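Local coordinates for lysyl oxidase (Pichia pastoris, PDB 1W7C), which probably oxidises primary amines, lysine side chains among them, to aldehydes with the help of copper and a topaquinone cofactor, at residues Y494-D499 / A646-G651; I319-I324 / Y333-Q338; N543-P548 / S600-T605. All coordinates share one frame; numbering follows the deposited sequence. Where two conformers were deposited one is given.

Contact 1 of 3, residues Y494-D499 / A646-G651; sequences YKVDLD and AWVNLG. With CA (calcium ion), chain D.
Tyr-494 with Val-648, and Val-496 with Ala-646, are the hydrogen-bonded pairs of an antiparallel ladder, each with two backbone bonds. The shortest runs 2.8 Å from Val-496 N to Ala-646 O. Side chains of these four residues share one face, where Val-496 CG2 meets Val-648 CG2 at 3.8 Å. Tyr-494 CE1 reaches Leu-650 CD1 at 3.8 Å.

The non-hydrogen-bonded pair, Lys-495 and Trp-647, occupies the other face. Lys-495, with CG anti to the backbone N (chi1 -173°), lies alongside the indole; CG sits over the six-membered ring, toward CZ3, 3.9 Å from the centroid, in CH-pi contact. NZ forms a salt bridge with Glu-334 and a hydrogen bond with Leu-612 O; Trp-647 NE1 is hydrogen-bonded to Thr-605 OG1. An alanine in place of Trp-647 would probably open a gap beside the lysine methylenes and leave Thr-605 OG1 without its indole partner.

Past the ladder comes an inverse gamma turn centred on Asp-497; Asp-497 OD1, Leu-498 O and Asp-499 OD1 bind a calcium ion, with Asp-643, Ile-644 and a water. Both strands also carry copper ligands (His-488, His-490, His-654), placing this pairing in the metal-binding core of a copper amine oxidase.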
loop_
_atom_site.group_PDB
_atom_site.type_symbol
_atom_site.label_atom_id
_atom_site.label_comp_id
_atom_site.label_asym_id
_atom_site.label_seq_id
_atom_site.Cartn_x
_atom_site.Cartn_y
_atom_site.Cartn_z
ATOM N N TYR A 494 -1.106 15.978 7.629
ATOM C CA TYR A 494 -1.752 15.495 8.839
ATOM C C TYR A 494 -0.942 15.891 10.074
ATOM O O TYR A 494 0.252 15.673 10.160
ATOM C CB TYR A 494 -1.857 13.976 8.807
ATOM C CG TYR A 494 -2.797 13.412 7.750
ATOM C CD1 TYR A 494 -2.356 13.264 6.442
ATOM C CD2 TYR A 494 -4.080 13.024 8.053
ATOM C CE1 TYR A 494 -3.212 12.764 5.467
ATOM C CE2 TYR A 494 -4.918 12.523 7.114
ATOM C CZ TYR A 494 -4.473 12.385 5.812
ATOM O OH TYR A 494 -5.306 11.839 4.855
ATOM N N LYS A 495 -1.637 16.443 11.062
ATOM C CA LYS A 495 -1.063 16.685 12.379
ATOM C C LYS A 495 -1.207 15.403 13.187
ATOM O O LYS A 495 -2.336 14.954 13.444
ATOM C CB LYS A 495 -1.778 17.837 13.065
ATOM C CG LYS A 495 -1.150 18.268 14.363
ATOM C CD LYS A 495 -2.020 19.328 15.033
ATOM C CE LYS A 495 -1.379 19.913 16.304
ATOM N NZ LYS A 495 -2.365 20.837 16.970
ATOM N N VAL A 496 -0.087 14.781 13.539
ATOM C CA VAL A 496 -0.073 13.509 14.233
ATOM C C VAL A 496 0.623 13.742 15.569
ATOM O O VAL A 496 1.858 13.642 15.693
ATOM C CB VAL A 496 0.674 12.422 13.395
ATOM C CG1 VAL A 496 0.605 11.074 14.072
ATOM C CG2 VAL A 496 0.122 12.309 11.972
ATOM N N ASP A 497 -0.160 14.083 16.577
ATOM C CA ASP A 497 0.384 14.403 17.885
ATOM C C ASP A 497 0.416 13.124 18.714
ATOM O O ASP A 497 -0.360 12.895 19.640
ATOM C CB ASP A 497 -0.414 15.522 18.537
ATOM C CG ASP A 497 0.118 15.929 19.862
ATOM O OD1 ASP A 497 1.274 15.516 20.224
ATOM O OD2 ASP A 497 -0.565 16.704 20.586
ATOM N N LEU A 498 1.401 12.299 18.386
ATOM C CA LEU A 498 1.728 11.089 19.137
ATOM C C LEU A 498 2.208 11.531 20.514
ATOM O O LEU A 498 3.036 12.441 20.598
ATOM C CB LEU A 498 2.843 10.283 18.410
ATOM C CG LEU A 498 2.312 9.346 17.317
ATOM C CD1 LEU A 498 3.394 9.150 16.235
ATOM C CD2 LEU A 498 1.897 8.024 17.891
ATOM N N ASP A 499 1.781 10.820 21.542
ATOM C CA ASP A 499 2.244 11.001 22.915
ATOM C C ASP A 499 2.532 9.566 23.416
ATOM O O ASP A 499 1.662 8.908 24.012
ATOM C CB ASP A 499 1.163 11.625 23.811
ATOM C CG ASP A 499 0.983 13.113 23.639
ATOM O OD1 ASP A 499 1.777 13.806 22.962
ATOM O OD2 ASP A 499 -0.028 13.637 24.231
ATOM N N ALA A 646 4.318 15.220 14.961
ATOM C CA ALA A 646 4.748 14.902 13.605
ATOM C C ALA A 646 3.692 15.429 12.646
ATOM O O ALA A 646 2.538 15.165 12.777
ATOM C CB ALA A 646 4.941 13.407 13.417
ATOM N N TRP A 647 4.164 16.173 11.658
ATOM C CA TRP A 647 3.301 16.713 10.590
ATOM C C TRP A 647 3.688 15.876 9.364
ATOM O O TRP A 647 4.794 16.045 8.820
ATOM C CB TRP A 647 3.612 18.220 10.380
ATOM C CG TRP A 647 3.484 19.059 11.622
ATOM C CD1 TRP A 647 4.463 19.265 12.509
ATOM C CD2 TRP A 647 2.351 19.844 12.077
ATOM N NE1 TRP A 647 4.014 20.064 13.530
ATOM C CE2 TRP A 647 2.722 20.439 13.290
ATOM C CE3 TRP A 647 1.050 20.042 11.609
ATOM C CZ2 TRP A 647 1.877 21.282 14.013
ATOM C CZ3 TRP A 647 0.197 20.880 12.319
ATOM C CH2 TRP A 647 0.609 21.484 13.530
ATOM N N VAL A 648 2.786 14.953 8.997
ATOM C CA VAL A 648 3.059 13.902 8.054
ATOM C C VAL A 648 2.315 14.154 6.767
ATOM O O VAL A 648 1.121 14.409 6.781
ATOM C CB VAL A 648 2.667 12.514 8.617
ATOM C CG1 VAL A 648 3.021 11.464 7.628
ATOM C CG2 VAL A 648 3.348 12.275 9.962
ATOM N N ASN A 649 3.024 14.123 5.637
ATOM C CA ASN A 649 2.419 14.351 4.346
ATOM C C ASN A 649 2.176 13.086 3.534
ATOM O O ASN A 649 2.976 12.140 3.547
ATOM C CB ASN A 649 3.275 15.307 3.511
ATOM C CG ASN A 649 3.376 16.654 4.137
ATOM O OD1 ASN A 649 2.411 17.129 4.761
ATOM N ND2 ASN A 649 4.543 17.289 3.996
ATOM N N LEU A 650 1.061 13.109 2.811
ATOM C CA LEU A 650 0.725 12.133 1.768
ATOM C C LEU A 650 0.542 12.884 0.484
ATOM O O LEU A 650 0.061 14.010 0.471
ATOM C CB LEU A 650 -0.566 11.408 2.148
ATOM C CG LEU A 650 -0.495 10.458 3.340
ATOM C CD1 LEU A 650 -1.801 9.779 3.563
ATOM C CD2 LEU A 650 0.615 9.446 3.161
ATOM N N GLY A 651 0.836 12.252 -0.631
ATOM C CA GLY A 651 0.729 12.960 -1.883
ATOM C C GLY A 651 0.678 12.072 -3.088
ATOM O O GLY A 651 0.893 10.864 -2.988
HETATM CA CA CA D . 3.084 14.674 21.318
HETATM O O HOH W 1 5.040 13.732 22.396
#

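Contact 2 of 3, residues I319-I324 / Y333-Q338; sequences ISFYDI and YELSLQ
Tyr-322, Tyr-333 and Leu-335 give up the most surface here. Tyr-322 turns an edge toward the face of the Tyr-333 ring, a T-shaped pair with centroids 5.9 Å apart and planes at 75°. CD2 of Tyr-322 makes the approach, above the rim of the other ring rather than its middle. Both tyrosines also deal with Trp-21: its ring stacks on Tyr-322, and its NE1 is hydrogen-bonded to Tyr-333 OH.

Tyr-322 has a second neighbour in Glu-334, which lies beside it and points the same way, ring and carboxylate planes 31° apart. Glu-334 CG stands anti to the backbone N (chi1 177°), which sets it 3.5 Å from Tyr-322 CE2. Ser-336 OG donates to Glu-334 OE1 over 2.8 Å, from above the carboxylate plane, and water 5 donates to the same oxygen at 2.9 Å. Glu-334 OE2 forms a salt bridge with Lys-495, which is likely to stabilise the negative charge in this buried setting.

Leu-335 works through its backbone as well as its side chain. Its N donates to Phe-321 O at 2.9 Å, its O accepts from Phe-321 N, and that same O lies in the plane of the Phe-321 ring, at the edge. Leu-335 CB touches Ile-324 CD1 at 4.1 Å. Farther along, Asp-323 N bonds to Tyr-333 O at 2.9 Å, where the chain turns a corner on both strands. At the other end water 2 bridges Ile-319 O and Leu-337 N, taking the place of a direct link between the backbones. This is an antiparallel beta hairpin, strands 318-326 and 329-344, flanked by strands 307-314 and 488-498 within the copper amine oxidase enzyme domain.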
loop_
_atom_site.group_PDB
_atom_site.type_symbol
_atom_site.label_atom_id
_atom_site.label_comp_id
_atom_site.label_asym_id
_atom_site.label_seq_id
_atom_site.Cartn_x
_atom_site.Cartn_y
_atom_site.Cartn_z
ATOM N N ILE A 319 -13.258 15.627 9.575
ATOM C CA ILE A 319 -13.150 14.895 10.829
ATOM C C ILE A 319 -11.759 15.023 11.441
ATOM O O ILE A 319 -10.758 15.098 10.726
ATOM C CB ILE A 319 -13.534 13.428 10.632
ATOM C CG1 ILE A 319 -14.127 12.834 11.902
ATOM C CG2 ILE A 319 -12.349 12.571 10.144
ATOM C CD1 ILE A 319 -14.762 11.453 11.704
ATOM N N SER A 320 -11.720 15.032 12.768
ATOM C CA SER A 320 -10.480 14.940 13.549
ATOM C C SER A 320 -10.749 13.915 14.663
ATOM O O SER A 320 -11.895 13.626 15.030
ATOM C CB SER A 320 -10.188 16.262 14.257
ATOM O OG SER A 320 -9.819 17.263 13.367
ATOM N N PHE A 321 -9.649 13.405 15.221
ATOM C CA PHE A 321 -9.689 12.422 16.294
ATOM C C PHE A 321 -8.919 12.956 17.495
ATOM O O PHE A 321 -7.802 13.466 17.330
ATOM C CB PHE A 321 -9.049 11.112 15.845
ATOM C CG PHE A 321 -9.739 10.471 14.682
ATOM C CD1 PHE A 321 -9.385 10.832 13.388
ATOM C CD2 PHE A 321 -10.718 9.534 14.865
ATOM C CE1 PHE A 321 -10.046 10.283 12.312
ATOM C CE2 PHE A 321 -11.380 8.960 13.787
ATOM C CZ PHE A 321 -11.038 9.313 12.520
ATOM N N TYR A 322 -9.472 12.736 18.693
ATOM C CA TYR A 322 -8.824 13.163 19.918
ATOM C C TYR A 322 -8.804 12.025 20.919
ATOM O O TYR A 322 -9.719 11.178 20.985
ATOM C CB TYR A 322 -9.527 14.403 20.513
ATOM C CG TYR A 322 -9.274 15.648 19.734
ATOM C CD1 TYR A 322 -10.127 16.048 18.712
ATOM C CD2 TYR A 322 -8.170 16.423 19.989
ATOM C CE1 TYR A 322 -9.830 17.207 17.944
ATOM C CE2 TYR A 322 -7.894 17.552 19.267
ATOM C CZ TYR A 322 -8.736 17.950 18.261
ATOM O OH TYR A 322 -8.426 19.104 17.571
ATOM N N ASP A 323 -7.748 12.036 21.740
ATOM C CA ASP A 323 -7.633 11.055 22.840
ATOM C C ASP A 323 -7.714 9.621 22.356
ATOM O O ASP A 323 -8.502 8.822 22.848
ATOM C CB ASP A 323 -8.676 11.344 23.939
ATOM C CG ASP A 323 -8.316 10.722 25.254
ATOM O OD1 ASP A 323 -9.258 10.371 26.013
ATOM O OD2 ASP A 323 -7.116 10.569 25.582
ATOM N N ILE A 324 -6.908 9.290 21.367
ATOM C CA ILE A 324 -6.876 7.941 20.829
ATOM C C ILE A 324 -6.127 7.056 21.805
ATOM O O ILE A 324 -4.941 7.271 22.057
ATOM C CB ILE A 324 -6.210 7.836 19.443
ATOM C CG1 ILE A 324 -6.890 8.767 18.448
ATOM C CG2 ILE A 324 -6.296 6.374 18.966
ATOM C CD1 ILE A 324 -6.287 8.768 17.069
ATOM N N TYR A 333 -2.793 12.237 21.099
ATOM C CA TYR A 333 -3.658 13.267 21.638
ATOM C C TYR A 333 -4.614 13.817 20.573
ATOM O O TYR A 333 -5.811 13.935 20.810
ATOM C CB TYR A 333 -2.855 14.397 22.309
ATOM C CG TYR A 333 -3.800 15.540 22.706
ATOM C CD1 TYR A 333 -4.662 15.397 23.773
ATOM C CD2 TYR A 333 -3.844 16.729 21.980
ATOM C CE1 TYR A 333 -5.582 16.392 24.085
ATOM C CE2 TYR A 333 -4.740 17.729 22.277
ATOM C CZ TYR A 333 -5.613 17.549 23.342
ATOM O OH TYR A 333 -6.537 18.505 23.636
ATOM N N GLU A 334 -4.043 14.133 19.407
ATOM C CA GLU A 334 -4.772 14.711 18.281
ATOM C C GLU A 334 -4.255 14.114 16.995
ATOM O O GLU A 334 -3.039 14.089 16.794
ATOM C CB GLU A 334 -4.545 16.231 18.244
ATOM C CG GLU A 334 -5.216 16.918 17.056
ATOM C CD GLU A 334 -5.027 18.420 16.969
ATOM O OE1 GLU A 334 -5.542 18.986 15.985
ATOM O OE2 GLU A 334 -4.374 19.033 17.864
ATOM N N LEU A 335 -5.194 13.675 16.156
ATOM C CA LEU A 335 -4.876 13.276 14.782
ATOM C C LEU A 335 -5.814 14.088 13.905
ATOM O O LEU A 335 -7.026 13.902 13.983
ATOM C CB LEU A 335 -5.087 11.759 14.593
ATOM C CG LEU A 335 -4.981 11.248 13.151
ATOM C CD1 LEU A 335 -3.603 11.515 12.575
ATOM C CD2 LEU A 335 -5.274 9.775 13.105
ATOM N N SER A 336 -5.293 14.941 13.058
ATOM C CA SER A 336 -6.192 15.815 12.307
ATOM C C SER A 336 -5.570 16.181 10.954
ATOM O O SER A 336 -4.488 16.756 10.864
ATOM C CB SER A 336 -6.497 17.094 13.092
ATOM O OG SER A 336 -5.303 17.728 13.499
ATOM N N LEU A 337 -6.299 15.862 9.897
ATOM C CA LEU A 337 -5.984 16.435 8.586
ATOM C C LEU A 337 -5.973 17.952 8.705
ATOM O O LEU A 337 -6.893 18.545 9.291
ATOM C CB LEU A 337 -7.052 16.001 7.590
ATOM C CG LEU A 337 -6.908 16.593 6.183
ATOM C CD1 LEU A 337 -5.705 16.035 5.450
ATOM C CD2 LEU A 337 -8.188 16.387 5.413
ATOM N N GLN A 338 -4.977 18.572 8.086
ATOM C CA GLN A 338 -4.765 20.003 8.188
ATOM C C GLN A 338 -5.039 20.784 6.918
ATOM O O GLN A 338 -5.500 21.915 6.976
ATOM C CB GLN A 338 -3.299 20.266 8.573
ATOM C CG GLN A 338 -3.021 19.813 9.966
ATOM C CD GLN A 338 -3.684 20.666 10.991
ATOM O OE1 GLN A 338 -3.582 21.892 10.947
ATOM N NE2 GLN A 338 -4.388 20.025 11.913
HETATM O O HOH W 2 -8.239 13.911 10.562
HETATM O O HOH W 3 -9.121 17.635 10.643
HETATM O O HOH W 4 -8.603 19.333 14.708
HETATM O O HOH W 5 -7.543 21.100 16.284
#

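Contact 3 of 3, residues N543-P548 / S600-T605; sequences NGINWP and SNLFLT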
loop_
_atom_site.group_PDB
_atom_site.type_symbol
_atom_site.label_atom_id
_atom_site.label_comp_id
_atom_site.label_asym_id
_atom_site.label_seq_id
_atom_site.Cartn_x
_atom_site.Cartn_y
_atom_site.Cartn_z
ATOM N N ASN A 543 14.798 21.583 7.266
ATOM C CA ASN A 543 14.686 20.805 6.033
ATOM C C ASN A 543 13.598 19.740 6.084
ATOM O O ASN A 543 13.247 19.156 5.058
ATOM C CB ASN A 543 16.026 20.119 5.710
ATOM C CG ASN A 543 17.109 21.088 5.382
ATOM O OD1 ASN A 543 16.857 22.192 4.931
ATOM N ND2 ASN A 543 18.334 20.667 5.591
ATOM N N GLY A 544 13.041 19.431 7.267
ATOM C CA GLY A 544 12.160 18.295 7.432
ATOM C C GLY A 544 12.891 16.985 7.238
ATOM O O GLY A 544 14.123 16.939 7.194
ATOM N N ILE A 545 12.117 15.933 7.128
ATOM C CA ILE A 545 12.600 14.595 6.969
ATOM C C ILE A 545 12.001 14.045 5.690
ATOM O O ILE A 545 10.793 14.096 5.500
ATOM C CB ILE A 545 12.190 13.709 8.156
ATOM C CG1 ILE A 545 12.899 14.170 9.421
ATOM C CG2 ILE A 545 12.469 12.217 7.873
ATOM C CD1 ILE A 545 12.267 13.718 10.683
ATOM N N ASN A 546 12.844 13.480 4.823
ATOM C CA ASN A 546 12.370 12.744 3.671
ATOM C C ASN A 546 12.652 11.264 3.886
ATOM O O ASN A 546 13.678 10.912 4.468
ATOM C CB ASN A 546 13.029 13.266 2.402
ATOM C CG ASN A 546 12.518 14.670 2.027
ATOM O OD1 ASN A 546 11.329 14.977 2.235
ATOM N ND2 ASN A 546 13.362 15.465 1.438
ATOM N N TRP A 547 11.718 10.427 3.466
ATOM C CA TRP A 547 11.895 8.991 3.642
ATOM C C TRP A 547 13.224 8.526 2.979
ATOM O O TRP A 547 13.616 9.027 1.925
ATOM C CB TRP A 547 10.687 8.234 3.079
ATOM C CG TRP A 547 9.401 8.622 3.749
ATOM C CD1 TRP A 547 8.276 9.132 3.146
ATOM C CD2 TRP A 547 9.063 8.471 5.143
ATOM N NE1 TRP A 547 7.318 9.378 4.087
ATOM C CE2 TRP A 547 7.779 8.999 5.318
ATOM C CE3 TRP A 547 9.741 7.986 6.265
ATOM C CZ2 TRP A 547 7.099 8.950 6.546
ATOM C CZ3 TRP A 547 9.089 7.978 7.496
ATOM C CH2 TRP A 547 7.809 8.488 7.628
ATOM N N PRO A 548 13.933 7.589 3.608
ATOM C CA PRO A 548 15.305 7.271 3.212
ATOM C C PRO A 548 15.368 6.470 1.904
ATOM O O PRO A 548 14.453 5.674 1.575
ATOM C CB PRO A 548 15.811 6.409 4.371
ATOM C CG PRO A 548 14.529 5.794 4.933
ATOM C CD PRO A 548 13.567 6.913 4.857
ATOM N N SER A 600 8.593 18.672 2.118
ATOM C CA SER A 600 9.312 17.492 2.585
ATOM C C SER A 600 8.276 16.460 2.948
ATOM O O SER A 600 7.097 16.763 3.016
ATOM C CB SER A 600 10.173 17.828 3.807
ATOM O OG SER A 600 11.078 18.863 3.433
ATOM N N ASN A 601 8.700 15.228 3.209
ATOM C CA ASN A 601 7.732 14.196 3.590
ATOM C C ASN A 601 7.086 14.387 4.970
ATOM O O ASN A 601 5.924 14.066 5.166
ATOM C CB ASN A 601 8.348 12.798 3.519
ATOM C CG ASN A 601 8.740 12.368 2.133
ATOM O OD1 ASN A 601 9.888 11.929 1.928
ATOM N ND2 ASN A 601 7.826 12.435 1.199
ATOM N N LEU A 602 7.889 14.872 5.929
ATOM C CA LEU A 602 7.403 15.052 7.283
ATOM C C LEU A 602 8.278 16.046 8.047
ATOM O O LEU A 602 9.448 16.292 7.713
ATOM C CB LEU A 602 7.203 13.765 8.025
ATOM C CG LEU A 602 8.045 12.939 8.940
ATOM C CD1 LEU A 602 8.621 13.613 10.111
ATOM C CD2 LEU A 602 7.128 11.825 9.473
ATOM N N PHE A 603 7.661 16.648 9.060
ATOM C CA PHE A 603 8.347 17.557 9.953
ATOM C C PHE A 603 8.037 17.174 11.384
ATOM O O PHE A 603 6.938 16.733 11.702
ATOM C CB PHE A 603 7.855 18.993 9.748
ATOM C CG PHE A 603 8.277 19.606 8.432
ATOM C CD1 PHE A 603 7.492 19.438 7.292
ATOM C CD2 PHE A 603 9.440 20.299 8.324
ATOM C CE1 PHE A 603 7.912 19.975 6.082
ATOM C CE2 PHE A 603 9.844 20.853 7.131
ATOM C CZ PHE A 603 9.096 20.668 5.989
ATOM N N LEU A 604 9.032 17.330 12.252
ATOM C CA LEU A 604 8.854 17.129 13.710
ATOM C C LEU A 604 9.014 18.446 14.421
ATOM O O LEU A 604 10.024 19.144 14.188
ATOM C CB LEU A 604 9.935 16.161 14.201
ATOM C CG LEU A 604 9.896 14.771 13.561
ATOM C CD1 LEU A 604 11.113 13.963 13.992
ATOM C CD2 LEU A 604 8.648 13.998 13.892
ATOM N N THR A 605 8.042 18.834 15.243
ATOM C CA THR A 605 8.135 20.067 15.994
ATOM C C THR A 605 7.791 19.865 17.448
ATOM O O THR A 605 7.154 18.874 17.839
ATOM C CB THR A 605 7.221 21.153 15.431
ATOM O OG1 THR A 605 5.850 20.751 15.618
ATOM C CG2 THR A 605 7.472 21.399 13.922
HETATM O O HOH W 6 12.612 18.146 0.507
HETATM O O HOH W 7 11.530 10.231 0.252
#
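Asn-601 and Trp-547 each hold CG anti to the carbonyl carbon (chi1 -65° and -60°), beside their own backbone N; the amide and indole planes lie 23° apart. Asn-601 CG comes within 3.4 Å of Trp-547 CD1, and Asn-601 CB lies over the five-membered ring, 4.0 Å from its centroid, in a CH-pi contact. The amide oxygen also fixes the loop backbone: Trp-547 N donates to Asn-601 OD1 at 2.8 Å. Asn-546, next to Trp-547 in the loop, takes the opposite role, its OD1 accepting from Asn-601 N at 2.8 Å, nearly along the C=O axis; the side chains of the two asparagines cross at about a right angle.

Ser-600 OG donates to Asn-543 O over 2.7 Å. Next to it Gly-544, at positive phi, lets Phe-603 press against the loop, CE2 lying 3.5 Å from Gly-544 CA; a beta carbon there would collide with that ring, with Ser-600 CB and with Leu-602 O.

Ile-545 N donates to Leu-602 O at 2.8 Å, and Leu-602 N returns a bond to Ile-545 O. Asn-601 and Leu-602 both face Ile-545, a classic beta bulge. Beyond it Ile-545 CD1 rests on Leu-604 CD1, 3.5 Å away, and on Leu-602 CD1.

The loop thus covers the start of strand 602-606, which pairs on with strand 642-654 through Phe-603 and Trp-647. Trp-547 packs against Leu-555 of strand 553-559 and against Ile-574 and Pro-576 of strand 569-576, while Leu-602 and Leu-604 reach Leu-555 and Ile-557.

In the fold
Along the chain contact 2 closes first, and contact 3 is nested within the loop that contact 1 closes. In space contact 1 lies between the others, its centre about 10 Å from each of theirs, whereas the centres of contacts 2 and 3 are about 20 Å apart. Neighbouring antiparallel strands run across the set: 318-326, 329-344, 488-498, 642-654 and 602-606, with the 543-548 loop at the far side. Probable backbone hydrogen bonds, Lys-495 N to Ser-336 O and Trp-647 N to Phe-603 O, join contact 1 to contacts 2 and 3 respectively. Sequence-distant parts of the enzyme domain are thereby knit around strands that bear calcium and copper ligands.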